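Local coordinates for protein bacterial leucyl aminopeptidase (Legionella pneumophila, PDB 6ESL) that probably acts as a secreted zinc-dependent aminopeptidase of the M28 family, removing N-terminal residues such as leucine from peptides, at residues D294-W298 and H375-F379. Numbering follows the deposited sequence.
Sequences DPTMW and HMTNF
Thr296, whose carbonyl faces His375 across the contact, grips Asp294 OD1 with two groups. Its hydroxyl OG1 lies 2.6 Å from Asp294 OD1 on the syn side of the carboxylate, while its backbone N donates to the same oxygen from the anti side, tilted 32° out of the carboxylate plane, at 3.1 Å, closing an Asx turn. Aspartate's short side chain can fold back to a backbone N two residues on, and Pro295, whose ring restricts phi, suits the bend between. Histidine offers an edge N-H and a flat face: His375 NE2 donates a nearly straight (167°) but weak 3.4 Å bond to Thr296 O, and Phe379 CE2 sits over the ring centre, 3.7 Å above the His375 plane. The phenyl gives its own flat apolar face to flexible Met297, whose chain bends at chi3 (81°), bringing CE 3.4 Å above the Phe379 ring centre in a CH-pi contact, with SD behind it in a Met-aromatic contact. Met297 SD also lies 4.0 Å from Asn378 CB. Ile316 and Ile320 of helix 306-320 add to the packing around Met297. The contact is buried within the M28 region, the Phe379 side chain about 12 Å from a bound zinc ion. Apolar contacts thus join Met297, starting strand 297-300, to helix 373-391; the weak bond from the preceding turn probably adds little energy but may help orient the imidazole edge toward Thr296 O.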
loop_
_atom_site.group_PDB
_atom_site.type_symbol
_atom_site.label_atom_id
_atom_site.label_comp_id
_atom_site.label_asym_id
_atom_site.label_seq_id
_atom_site.Cartn_x
_atom_site.Cartn_y
_atom_site.Cartn_z
ATOM N N ASP B 294 14.485 6.308 18.811
ATOM C CA ASP B 294 13.959 5.534 17.672
ATOM C C ASP B 294 13.490 6.523 16.631
ATOM O O ASP B 294 12.474 7.217 16.874
ATOM C CB ASP B 294 12.816 4.629 18.133
ATOM C CG ASP B 294 12.186 3.872 17.016
ATOM O OD1 ASP B 294 12.493 4.074 15.841
ATOM O OD2 ASP B 294 11.392 2.982 17.352
ATOM N N PRO B 295 14.197 6.602 15.490
ATOM C CA PRO B 295 13.912 7.636 14.494
ATOM C C PRO B 295 12.956 7.238 13.375
ATOM O O PRO B 295 12.862 7.946 12.401
ATOM C CB PRO B 295 15.304 7.897 13.957
ATOM C CG PRO B 295 15.929 6.476 13.877
ATOM C CD PRO B 295 15.357 5.766 15.087
ATOM N N THR B 296 12.286 6.075 13.480
ATOM C CA THR B 296 11.298 5.608 12.557
ATOM C C THR B 296 10.323 6.706 12.110
ATOM O O THR B 296 9.831 7.511 12.953
ATOM C CB THR B 296 10.494 4.472 13.237
ATOM O OG1 THR B 296 11.353 3.364 13.583
ATOM C CG2 THR B 296 9.357 3.938 12.321
ATOM N N MET B 297 10.037 6.732 10.824
ATOM C CA MET B 297 9.029 7.589 10.252
ATOM C C MET B 297 7.891 6.704 9.743
ATOM O O MET B 297 8.121 5.636 9.272
ATOM C CB MET B 297 9.635 8.484 9.124
ATOM C CG MET B 297 10.719 9.443 9.680
ATOM S SD MET B 297 11.746 10.166 8.341
ATOM C CE MET B 297 10.621 11.434 7.866
ATOM N N TRP B 298 6.665 7.190 9.856
ATOM C CA TRP B 298 5.445 6.410 9.657
ATOM C C TRP B 298 4.739 6.851 8.384
ATOM O O TRP B 298 4.535 8.025 8.175
ATOM C CB TRP B 298 4.552 6.552 10.896
ATOM C CG TRP B 298 5.147 5.887 12.070
ATOM C CD1 TRP B 298 6.087 6.451 12.954
ATOM C CD2 TRP B 298 4.883 4.563 12.580
ATOM N NE1 TRP B 298 6.399 5.538 13.922
ATOM C CE2 TRP B 298 5.653 4.400 13.749
ATOM C CE3 TRP B 298 4.012 3.541 12.219
ATOM C CZ2 TRP B 298 5.652 3.250 14.485
ATOM C CZ3 TRP B 298 3.972 2.373 13.026
ATOM C CH2 TRP B 298 4.773 2.257 14.129
ATOM N N HIS B 375 14.040 14.846 14.248
ATOM C CA HIS B 375 12.831 14.321 13.588
ATOM C C HIS B 375 12.247 15.372 12.632
ATOM O O HIS B 375 12.051 15.118 11.506
ATOM C CB HIS B 375 11.797 13.995 14.638
ATOM C CG HIS B 375 11.013 12.744 14.371
ATOM N ND1 HIS B 375 9.722 12.562 14.799
ATOM C CD2 HIS B 375 11.366 11.595 13.767
ATOM C CE1 HIS B 375 9.306 11.366 14.455
ATOM N NE2 HIS B 375 10.284 10.759 13.823
ATOM N N MET B 376 12.118 16.603 13.092
ATOM C CA MET B 376 11.576 17.679 12.269
ATOM C C MET B 376 12.426 17.923 11.069
ATOM O O MET B 376 11.951 18.196 10.013
ATOM C CB MET B 376 11.411 18.965 13.068
ATOM C CG MET B 376 10.323 18.900 14.104
ATOM S SD MET B 376 9.825 20.422 14.914
ATOM C CE MET B 376 11.192 20.741 16.002
ATOM N N THR B 377 13.721 17.840 11.271
ATOM C CA THR B 377 14.705 18.004 10.163
ATOM C C THR B 377 14.569 16.872 9.119
ATOM O O THR B 377 14.602 17.079 7.904
ATOM C CB THR B 377 16.160 18.080 10.735
ATOM O OG1 THR B 377 16.236 19.179 11.638
ATOM C CG2 THR B 377 17.131 18.254 9.708
ATOM N N ASN B 378 14.357 15.657 9.600
ATOM C CA ASN B 378 14.147 14.503 8.722
ATOM C C ASN B 378 12.912 14.651 7.832
ATOM O O ASN B 378 12.955 14.323 6.643
ATOM C CB ASN B 378 14.101 13.188 9.551
ATOM C CG ASN B 378 15.489 12.692 9.972
ATOM O OD1 ASN B 378 15.617 11.763 10.855
ATOM N ND2 ASN B 378 16.551 13.289 9.392
ATOM N N PHE B 379 11.849 15.156 8.393
ATOM C CA PHE B 379 10.660 15.467 7.608
ATOM C C PHE B 379 10.859 16.579 6.594
ATOM O O PHE B 379 10.421 16.426 5.418
ATOM C CB PHE B 379 9.434 15.722 8.521
ATOM C CG PHE B 379 8.894 14.472 9.122
ATOM C CD1 PHE B 379 7.981 13.667 8.436
ATOM C CD2 PHE B 379 9.303 14.084 10.347
ATOM C CE1 PHE B 379 7.435 12.510 9.065
ATOM C CE2 PHE B 379 8.904 12.845 10.919
ATOM C CZ PHE B 379 7.972 12.076 10.268
#